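Local coordinates for protein Alpha/beta hydrolase (Pseudomonas aeruginosa PAO1, PDB 4R1D) that probably acts as a lipase effector of the H2 type VI secretion system, binds calcium and is held in complex with its immunity protein Tli4, at residues 124-128 against 129-133; 153-156 against 157-160; 396-400 against 401-405; 406-409 against 410-413. All blocks are in the same frame, centred on the assembly; numbering follows the deposited sequence. Where two conformers were deposited one is given.

Interaction 1: 124-128 against 129-133; sequences SGLSE and EAARL
Ser127 caps the helix 128-133 with its side chain and starts it with its carbonyl. Its OG accepts a hydrogen bond from Ala130 N at 3.0 Å. This is an N-cap bond. OG stands between the backbone N and the carbonyl carbon (chi1 62°), and this torsion turns it toward the first turn of the helix. Ala130 CB also lies close, 3.3 Å from Ser127 OG. The carbonyl O of Ser127 takes Ala131 N at 2.9 Å, almost straight, with an N-H...O angle of 172°. Arg132 N then bonds to Glu128 O at 2.8 Å, so the helical pattern is set at once.

The Glu129 chain is bent at chi2 (69°). This brings its carboxylate back beside the cap, with OE1 3.7 Å from Ser127 CB. Arg132 NH1 bonds to the carbonyl oxygens of Asp115 and Gly117.

Leu126 supplies the apolar part. Its two methyl branches divide the work: CD2 meets Ala130 CB at 4.2 Å, and CD1 faces Ala131 CB at 4.3 Å. Just before it, Leu126 N donates to Ser124 OG, which makes an ST turn.

The contact lies at the surface, where the loop after strand 111-113 enters helix 128-133. Glu128 packs on Ser267 of the partner chain. Leu126 reaches Trp136 and lies close to Glu152, a calcium ligand on helix 141-155.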
loop_
_atom_site.group_PDB
_atom_site.type_symbol
_atom_site.label_atom_id
_atom_site.label_comp_id
_atom_site.label_asym_id
_atom_site.label_seq_id
_atom_site.Cartn_x
_atom_site.Cartn_y
_atom_site.Cartn_z
ATOM N N SER A 124 0.677 10.967 -25.328
ATOM C CA SER A 124 -0.283 11.812 -24.618
ATOM C C SER A 124 -0.247 13.259 -25.069
ATOM O O SER A 124 -1.208 14.001 -24.873
ATOM C CB SER A 124 -0.012 11.774 -23.113
ATOM O OG SER A 124 1.221 12.412 -22.818
ATOM N N GLY A 125 0.877 13.665 -25.645
ATOM C CA GLY A 125 1.085 15.053 -26.012
ATOM C C GLY A 125 1.577 15.901 -24.853
ATOM O O GLY A 125 1.659 17.122 -24.972
ATOM N N LEU A 126 1.910 15.253 -23.735
ATOM C CA LEU A 126 2.388 15.946 -22.538
ATOM C C LEU A 126 3.895 15.832 -22.384
ATOM O O LEU A 126 4.465 14.787 -22.667
ATOM C CB LEU A 126 1.751 15.344 -21.275
ATOM C CG LEU A 126 0.253 15.555 -21.044
ATOM C CD1 LEU A 126 -0.188 14.866 -19.756
ATOM C CD2 LEU A 126 -0.061 17.037 -20.990
ATOM N N SER A 127 4.532 16.895 -21.902
ATOM C CA SER A 127 5.928 16.806 -21.494
ATOM C C SER A 127 6.006 15.986 -20.219
ATOM O O SER A 127 5.020 15.885 -19.481
ATOM C CB SER A 127 6.500 18.198 -21.225
ATOM O OG SER A 127 5.814 18.831 -20.154
ATOM N N GLU A 128 7.165 15.403 -19.932
ATOM C CA GLU A 128 7.326 14.657 -18.686
ATOM C C GLU A 128 7.050 15.555 -17.502
ATOM O O GLU A 128 6.546 15.112 -16.485
ATOM C CB GLU A 128 8.730 14.070 -18.538
ATOM C CG GLU A 128 8.957 12.796 -19.310
ATOM C CD GLU A 128 9.450 13.076 -20.701
ATOM O OE1 GLU A 128 9.754 14.256 -20.977
ATOM O OE2 GLU A 128 9.539 12.130 -21.510
ATOM N N GLU A 129 7.407 16.828 -17.635
ATOM C CA GLU A 129 7.248 17.760 -16.535
ATOM C C GLU A 129 5.762 17.988 -16.249
ATOM O O GLU A 129 5.338 18.065 -15.092
ATOM C CB GLU A 129 7.938 19.086 -16.874
ATOM C CG GLU A 129 9.471 19.022 -16.847
ATOM C CD GLU A 129 10.071 18.180 -17.972
ATOM O OE1 GLU A 129 9.405 17.982 -19.013
ATOM O OE2 GLU A 129 11.222 17.714 -17.817
ATOM N N ALA A 130 4.979 18.096 -17.317
ATOM C CA ALA A 130 3.543 18.292 -17.198
ATOM C C ALA A 130 2.882 17.047 -16.616
ATOM O O ALA A 130 2.054 17.154 -15.727
ATOM C CB ALA A 130 2.937 18.633 -18.554
ATOM N N ALA A 131 3.265 15.880 -17.128
ATOM C CA ALA A 131 2.738 14.604 -16.642
ATOM C C ALA A 131 3.120 14.409 -15.177
ATOM O O ALA A 131 2.344 13.856 -14.400
ATOM C CB ALA A 131 3.247 13.446 -17.505
ATOM N N ARG A 132 4.314 14.866 -14.799
ATOM C CA ARG A 132 4.738 14.803 -13.400
ATOM C C ARG A 132 3.820 15.663 -12.523
ATOM O O ARG A 132 3.351 15.228 -11.470
ATOM C CB ARG A 132 6.205 15.237 -13.278
ATOM C CG ARG A 132 6.727 15.425 -11.869
ATOM C CD ARG A 132 7.579 14.259 -11.402
ATOM N NE ARG A 132 8.416 13.641 -12.438
ATOM C CZ ARG A 132 8.620 12.329 -12.488
ATOM N NH1 ARG A 132 8.047 11.559 -11.568
ATOM N NH2 ARG A 132 9.366 11.777 -13.435
ATOM N N LEU A 133 3.547 16.887 -12.965
ATOM C CA LEU A 133 2.622 17.756 -12.246
ATOM C C LEU A 133 1.246 17.118 -12.131
ATOM O O LEU A 133 0.553 17.297 -11.126
ATOM C CB LEU A 133 2.504 19.116 -12.933
ATOM C CG LEU A 133 3.692 20.032 -12.641
ATOM C CD1 LEU A 133 3.637 21.286 -13.516
ATOM C CD2 LEU A 133 3.742 20.394 -11.158
#

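Interaction 2: 153-156 against 157-160; sequences RRLD and NIVS. With CA (calcium ion), chain C.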
loop_
_atom_site.group_PDB
_atom_site.type_symbol
_atom_site.label_atom_id
_atom_site.label_comp_id
_atom_site.label_asym_id
_atom_site.label_seq_id
_atom_site.Cartn_x
_atom_site.Cartn_y
_atom_site.Cartn_z
ATOM N N ARG A 153 -5.025 11.850 -25.037
ATOM C CA ARG A 153 -4.981 12.163 -26.467
ATOM C C ARG A 153 -6.336 11.979 -27.131
ATOM O O ARG A 153 -6.742 12.789 -27.973
ATOM C CB ARG A 153 -3.893 11.377 -27.213
ATOM C CG ARG A 153 -4.065 9.881 -27.374
ATOM C CD ARG A 153 -2.891 9.320 -28.211
ATOM N NE ARG A 153 -3.054 7.908 -28.535
ATOM C CZ ARG A 153 -3.482 7.453 -29.709
ATOM N NH1 ARG A 153 -3.775 8.298 -30.692
ATOM N NH2 ARG A 153 -3.608 6.147 -29.901
ATOM N N ARG A 154 -7.043 10.923 -26.752
ATOM C CA ARG A 154 -8.374 10.699 -27.323
ATOM C C ARG A 154 -9.317 11.846 -26.965
ATOM O O ARG A 154 -10.011 12.383 -27.827
ATOM C CB ARG A 154 -8.952 9.353 -26.861
ATOM C CG ARG A 154 -8.243 8.121 -27.466
ATOM C CD ARG A 154 -8.885 7.692 -28.782
ATOM N NE ARG A 154 -8.347 6.423 -29.264
ATOM C CZ ARG A 154 -7.431 6.313 -30.220
ATOM N NH1 ARG A 154 -6.954 7.402 -30.816
ATOM N NH2 ARG A 154 -6.997 5.111 -30.589
ATOM N N LEU A 155 -9.334 12.246 -25.702
ATOM C CA LEU A 155 -10.285 13.275 -25.270
ATOM C C LEU A 155 -9.904 14.678 -25.751
ATOM O O LEU A 155 -10.748 15.579 -25.795
ATOM C CB LEU A 155 -10.493 13.235 -23.751
ATOM C CG LEU A 155 -11.133 11.935 -23.239
ATOM C CD1 LEU A 155 -10.979 11.801 -21.725
ATOM C CD2 LEU A 155 -12.610 11.850 -23.641
ATOM N N ASP A 156 -8.634 14.847 -26.111
ATOM C CA ASP A 156 -8.125 16.104 -26.657
ATOM C C ASP A 156 -8.332 16.162 -28.171
ATOM O O ASP A 156 -8.038 17.172 -28.811
ATOM C CB ASP A 156 -6.626 16.259 -26.357
ATOM C CG ASP A 156 -6.352 16.670 -24.923
ATOM O OD1 ASP A 156 -7.325 16.990 -24.205
ATOM O OD2 ASP A 156 -5.157 16.681 -24.508
ATOM N N ASN A 157 -8.837 15.073 -28.741
ATOM C CA ASN A 157 -8.994 14.966 -30.183
ATOM C C ASN A 157 -10.302 14.293 -30.593
ATOM O O ASN A 157 -10.278 13.247 -31.230
ATOM C CB ASN A 157 -7.806 14.207 -30.775
ATOM C CG ASN A 157 -6.511 15.000 -30.684
ATOM O OD1 ASN A 157 -6.261 15.893 -31.499
ATOM N ND2 ASN A 157 -5.691 14.697 -29.675
ATOM N N ILE A 158 -11.431 14.900 -30.232
ATOM C CA ILE A 158 -12.737 14.311 -30.551
ATOM C C ILE A 158 -13.271 14.842 -31.873
ATOM O O ILE A 158 -13.616 14.073 -32.776
ATOM C CB ILE A 158 -13.779 14.568 -29.437
ATOM C CG1 ILE A 158 -13.191 14.219 -28.070
ATOM C CG2 ILE A 158 -15.055 13.760 -29.695
ATOM C CD1 ILE A 158 -14.181 14.332 -26.899
ATOM N N VAL A 159 -13.331 16.163 -31.975
ATOM C CA VAL A 159 -13.783 16.817 -33.189
ATOM C C VAL A 159 -12.721 17.806 -33.622
ATOM O O VAL A 159 -12.229 18.584 -32.811
ATOM C CB VAL A 159 -15.100 17.583 -32.965
ATOM C CG1 VAL A 159 -15.437 18.433 -34.194
ATOM C CG2 VAL A 159 -16.228 16.612 -32.651
ATOM N N SER A 160 -12.369 17.780 -34.902
ATOM C CA SER A 160 -11.531 18.834 -35.469
ATOM C C SER A 160 -12.073 19.219 -36.838
ATOM O O SER A 160 -12.431 18.350 -37.630
ATOM C CB SER A 160 -10.073 18.364 -35.584
ATOM O OG SER A 160 -9.286 19.356 -36.215
HETATM CA CA CA C . -5.923 17.539 -22.190
HETATM O O HOH W 1 -3.601 18.648 -22.272
HETATM O O HOH W 2 -6.609 19.955 -22.994
#
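Asn157 folds back on the end of helix 141-155, which has Arg153 in its last turn. Its CB sits 3.3 Å from Arg153 O. CG, placed beside the backbone N (chi1 -69°), passes 3.2 Å from Asp156 O. The tip ND2 then donates to Arg153 O at 2.8 Å. The bond is nearly straight, at 167°. It uses a lone pair in the carbonyl plane, and the oxygen lies in the plane of the Asn157 amide. This fixes the rotation of the amide. Asn157 N adds a bond to Arg154 O, reached from above the carbonyl plane. Arg154 O also accepts from Trp168 NE1.

Ile158 follows with CG1 3.6 Å from Leu155 O. Its CD1 is loosely set against Leu155 CD2, and helices 191-197 and 542-556 pack around it.

Asp156 turns its carboxylate to the calcium ion. OD1 binds at 2.5 Å and OD2 at 2.6 Å, so the carboxylate is bidentate. Two waters, Glu152, Asp203 and the carbonyl of Phe202 complete the shell. The arrangement is a helix end held by an asparagine side chain, set right beside a seven-coordinate calcium site.

Interaction 3: 396-400 against 401-405; sequences LRVGP and RDNFE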
loop_
_atom_site.group_PDB
_atom_site.type_symbol
_atom_site.label_atom_id
_atom_site.label_comp_id
_atom_site.label_asym_id
_atom_site.label_seq_id
_atom_site.Cartn_x
_atom_site.Cartn_y
_atom_site.Cartn_z
ATOM N N LEU A 396 5.043 -5.491 24.910
ATOM C CA LEU A 396 4.337 -4.638 23.948
ATOM C C LEU A 396 3.226 -3.793 24.566
ATOM O O LEU A 396 2.683 -4.131 25.618
ATOM C CB LEU A 396 3.763 -5.495 22.820
ATOM C CG LEU A 396 4.805 -6.273 22.014
ATOM C CD1 LEU A 396 4.110 -7.138 20.976
ATOM C CD2 LEU A 396 5.802 -5.321 21.346
ATOM N N ARG A 397 2.881 -2.693 23.900
ATOM C CA ARG A 397 1.807 -1.833 24.368
ATOM C C ARG A 397 0.460 -2.339 23.884
ATOM O O ARG A 397 -0.578 -2.026 24.461
ATOM C CB ARG A 397 1.999 -0.394 23.876
ATOM C CG ARG A 397 3.271 0.260 24.367
ATOM C CD ARG A 397 3.131 1.772 24.327
ATOM N NE ARG A 397 2.931 2.289 22.972
ATOM C CZ ARG A 397 2.490 3.513 22.718
ATOM N NH1 ARG A 397 2.179 4.329 23.723
ATOM N NH2 ARG A 397 2.326 3.919 21.457
ATOM N N VAL A 398 0.483 -3.107 22.803
ATOM C CA VAL A 398 -0.748 -3.600 22.209
ATOM C C VAL A 398 -0.544 -5.061 21.819
ATOM O O VAL A 398 0.497 -5.430 21.269
ATOM C CB VAL A 398 -1.165 -2.756 20.979
ATOM C CG1 VAL A 398 -0.051 -2.737 19.930
ATOM C CG2 VAL A 398 -2.467 -3.270 20.371
ATOM N N GLY A 399 -1.531 -5.892 22.139
ATOM C CA GLY A 399 -1.481 -7.299 21.791
ATOM C C GLY A 399 -1.742 -7.462 20.311
ATOM O O GLY A 399 -2.645 -6.834 19.777
ATOM N N PRO A 400 -0.939 -8.298 19.639
ATOM C CA PRO A 400 -1.029 -8.453 18.181
ATOM C C PRO A 400 -2.410 -8.915 17.728
ATOM O O PRO A 400 -2.928 -8.420 16.725
ATOM C CB PRO A 400 0.027 -9.523 17.881
ATOM C CG PRO A 400 1.040 -9.339 18.994
ATOM C CD PRO A 400 0.211 -9.020 20.206
ATOM N N ARG A 401 -3.000 -9.848 18.464
ATOM C CA ARG A 401 -4.307 -10.384 18.106
ATOM C C ARG A 401 -5.399 -9.361 18.437
ATOM O O ARG A 401 -6.377 -9.248 17.707
ATOM C CB ARG A 401 -4.532 -11.732 18.807
ATOM C CG ARG A 401 -5.731 -12.554 18.347
ATOM C CD ARG A 401 -5.663 -12.999 16.883
ATOM N NE ARG A 401 -4.752 -14.111 16.572
ATOM C CZ ARG A 401 -4.887 -14.868 15.478
ATOM N NH1 ARG A 401 -5.902 -14.641 14.661
ATOM N NH2 ARG A 401 -4.034 -15.848 15.204
ATOM N N ASP A 402 -5.215 -8.592 19.515
ATOM C CA ASP A 402 -6.144 -7.514 19.860
ATOM C C ASP A 402 -6.238 -6.558 18.682
ATOM O O ASP A 402 -7.322 -6.182 18.257
ATOM C CB ASP A 402 -5.646 -6.703 21.063
ATOM C CG ASP A 402 -5.918 -7.372 22.398
ATOM O OD1 ASP A 402 -6.769 -8.288 22.472
ATOM O OD2 ASP A 402 -5.279 -6.953 23.390
ATOM N N ASN A 403 -5.082 -6.139 18.190
ATOM C CA ASN A 403 -5.025 -5.204 17.068
ATOM C C ASN A 403 -5.696 -5.789 15.836
ATOM O O ASN A 403 -6.509 -5.131 15.186
ATOM C CB ASN A 403 -3.577 -4.854 16.748
ATOM C CG ASN A 403 -3.468 -3.609 15.913
ATOM O OD1 ASN A 403 -3.700 -2.508 16.409
ATOM N ND2 ASN A 403 -3.130 -3.771 14.632
ATOM N N PHE A 404 -5.341 -7.030 15.515
ATOM C CA PHE A 404 -5.889 -7.701 14.342
ATOM C C PHE A 404 -7.408 -7.844 14.407
ATOM O O PHE A 404 -8.101 -7.566 13.428
ATOM C CB PHE A 404 -5.214 -9.066 14.134
ATOM C CG PHE A 404 -5.816 -9.874 13.020
ATOM C CD1 PHE A 404 -5.702 -9.455 11.697
ATOM C CD2 PHE A 404 -6.504 -11.046 13.286
ATOM C CE1 PHE A 404 -6.265 -10.195 10.669
ATOM C CE2 PHE A 404 -7.060 -11.793 12.251
ATOM C CZ PHE A 404 -6.939 -11.365 10.947
ATOM N N GLU A 405 -7.944 -8.269 15.553
ATOM C CA GLU A 405 -9.393 -8.442 15.650
ATOM C C GLU A 405 -10.141 -7.116 15.539
ATOM O O GLU A 405 -11.217 -7.041 14.918
ATOM C CB GLU A 405 -9.766 -9.210 16.931
ATOM C CG GLU A 405 -9.200 -10.623 16.918
ATOM C CD GLU A 405 -9.587 -11.433 18.135
ATOM O OE1 GLU A 405 -10.305 -10.908 19.004
ATOM O OE2 GLU A 405 -9.169 -12.602 18.217
#
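Gly399 and Pro400 open helix 400-421 in a local contact between the incoming loop and the first helical turn. Gly399 is the N-cap residue. The loop comes after helix 365-370, and the contact lies far from the calcium site. Gly399 O accepts from Asn403 N at 3.0 Å, with an N-H...O angle of 166°. Pro400 O accepts from Phe404 N, also at 3.0 Å. Phe404 CB lies beside the same carbonyl, 3.5 Å from Pro400 O. These bonds begin the i to i+4 ladder, and Glu405 N continues it to Arg401 O.

Pro400 fits this place well. It is the first residue of the helix, where the ring nitrogen is not asked to donate to an earlier turn. A proline in the first turn is a common way to begin an alpha-helix.

Asp402 brings CB to 3.3 Å from Gly399 O. Its CG lies beside its own backbone N (chi1 -80°), which brings OD2 back over the N-cap, 4.1 Å from Gly399 N. Ser115 of the partner chain joins the two, its OG hydrogen-bonded to both Asp402 OD2 and Gly399 N, so the helix start is part of the interface.

Val398 adds a small apolar touch. Its CG2 crosses the Asn403 side chain at an angle, 4.1 Å from Asn403 CB. Arg401 NH2 bonds to Ser384 OG and Val379 O. Arg397 and Glu405 make salt bridges with Asp33 and Lys91 of the partner chain.

Interaction 4: 406-409 against 410-413; sequences DLID and SIAN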
loop_
_atom_site.group_PDB
_atom_site.type_symbol
_atom_site.label_atom_id
_atom_site.label_comp_id
_atom_site.label_asym_id
_atom_site.label_seq_id
_atom_site.Cartn_x
_atom_site.Cartn_y
_atom_site.Cartn_z
ATOM N N ASP A 406 -9.589 -6.064 16.138
ATOM C CA ASP A 406 -10.197 -4.749 16.000
ATOM C C ASP A 406 -10.162 -4.292 14.535
ATOM O O ASP A 406 -11.105 -3.648 14.060
ATOM C CB ASP A 406 -9.521 -3.719 16.910
ATOM C CG ASP A 406 -10.188 -3.621 18.275
ATOM O OD1 ASP A 406 -11.230 -4.276 18.445
ATOM O OD2 ASP A 406 -9.691 -2.872 19.158
ATOM N N LEU A 407 -9.085 -4.626 13.825
ATOM C CA LEU A 407 -8.978 -4.239 12.415
ATOM C C LEU A 407 -10.037 -4.975 11.605
ATOM O O LEU A 407 -10.655 -4.398 10.723
ATOM C CB LEU A 407 -7.582 -4.510 11.838
ATOM C CG LEU A 407 -6.437 -3.531 12.124
ATOM C CD1 LEU A 407 -5.186 -3.925 11.349
ATOM C CD2 LEU A 407 -6.824 -2.103 11.768
ATOM N N ILE A 408 -10.254 -6.254 11.919
ATOM C CA ILE A 408 -11.302 -7.005 11.230
ATOM C C ILE A 408 -12.678 -6.376 11.493
ATOM O O ILE A 408 -13.499 -6.254 10.587
ATOM C CB ILE A 408 -11.301 -8.513 11.622
ATOM C CG1 ILE A 408 -9.997 -9.187 11.185
ATOM C CG2 ILE A 408 -12.497 -9.245 10.985
ATOM C CD1 ILE A 408 -9.789 -9.203 9.672
ATOM N N ASP A 409 -12.933 -5.964 12.730
ATOM C CA ASP A 409 -14.226 -5.360 13.041
ATOM C C ASP A 409 -14.394 -4.041 12.274
ATOM O O ASP A 409 -15.484 -3.722 11.775
ATOM C CB ASP A 409 -14.389 -5.178 14.561
ATOM C CG ASP A 409 -14.546 -6.512 15.289
ATOM O OD1 ASP A 409 -14.756 -7.531 14.604
ATOM O OD2 ASP A 409 -14.479 -6.544 16.536
ATOM N N SER A 410 -13.301 -3.291 12.163
ATOM C CA SER A 410 -13.286 -2.077 11.334
ATOM C C SER A 410 -13.650 -2.336 9.877
ATOM O O SER A 410 -14.488 -1.634 9.322
ATOM C CB SER A 410 -11.927 -1.384 11.397
ATOM O OG SER A 410 -11.922 -0.377 12.389
ATOM N N ILE A 411 -13.013 -3.316 9.241
ATOM C CA ILE A 411 -13.353 -3.604 7.850
ATOM C C ILE A 411 -14.804 -4.069 7.713
ATOM O O ILE A 411 -15.467 -3.698 6.747
ATOM C CB ILE A 411 -12.376 -4.610 7.140
ATOM C CG1 ILE A 411 -12.713 -6.061 7.494
ATOM C CG2 ILE A 411 -10.917 -4.249 7.412
ATOM C CD1 ILE A 411 -12.110 -7.077 6.539
ATOM N N ALA A 412 -15.304 -4.860 8.664
ATOM C CA ALA A 412 -16.698 -5.308 8.605
ATOM C C ALA A 412 -17.618 -4.096 8.585
ATOM O O ALA A 412 -18.612 -4.058 7.851
ATOM C CB ALA A 412 -17.033 -6.217 9.793
ATOM N N ASN A 413 -17.267 -3.090 9.378
ATOM C CA ASN A 413 -18.081 -1.882 9.463
ATOM C C ASN A 413 -18.001 -1.071 8.161
ATOM O O ASN A 413 -19.009 -0.603 7.642
ATOM C CB ASN A 413 -17.667 -1.045 10.683
ATOM C CG ASN A 413 -18.512 0.201 10.851
ATOM O OD1 ASN A 413 -19.735 0.122 10.968
ATOM N ND2 ASN A 413 -17.861 1.361 10.886
HETATM O O HOH W 3 -11.418 -1.151 15.423
#
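Ser410 sets CB against the preceding turn of its helix, 3.3 Å from Leu407 O and 3.6 Å from Asp406 O. Further on, Ala412 CB rests 3.5 Å from Asp409 O. Asn413 CB comes to the same oxygen, 3.6 Å from Asp409 O. Ile411 also touches Ile408, but Ile411 is modelled in two positions, so the details of that touch are doubtful. Ile408 and Ala412 face helix 365-370, where Tyr366 packs on both and Tyr370 on Ile408.

The backbone is regular alpha-helix in the middle of helix 400-421. Ser410, Ile411, Ala412 and Asn413 donate their N-H groups to the carbonyls of Asp406, Leu407, Ile408 and Asp409 in turn. The first of these bonds, Ser410 N to Asp406 O, is 2.9 Å long. Asp406 O has a second partner, a water that donates to it at 2.9 Å. The same water is hydrogen-bonded to Ser410 OG at 3.2 Å, so it bridges one turn of the helix.

Asp406 is buried against the partner chain, and gives OD1 to Ser90 N and OD2 to Lys91 N and Thr92 OG1 of that chain. Asp409 CG lies beside its own backbone N (chi1 -70°), and its OD1 forms a salt bridge with Lys371 of the same chain.

Overall arrangement
The four contacts come in series along the chain and form two pairs. Interactions 1 and 2 are about 17 Å apart between centres. They lie on the successive helices 128-133 and 141-155, near the calcium ion. Interactions 3 and 4 share helix 400-421. Their centres are about 14 Å apart, and 406-413 follows directly on 396-405. The pairs are well separated: the centres of interactions 2 and 3 are about 54 Å apart, on opposite sides of the chain's centre. Helix 400-421 runs in the sequence just before strand 427-432 of the parallel sheet. The first pair borders the metal site, with interaction 1 also touching the partner chain; the second pair makes many contacts with that chain.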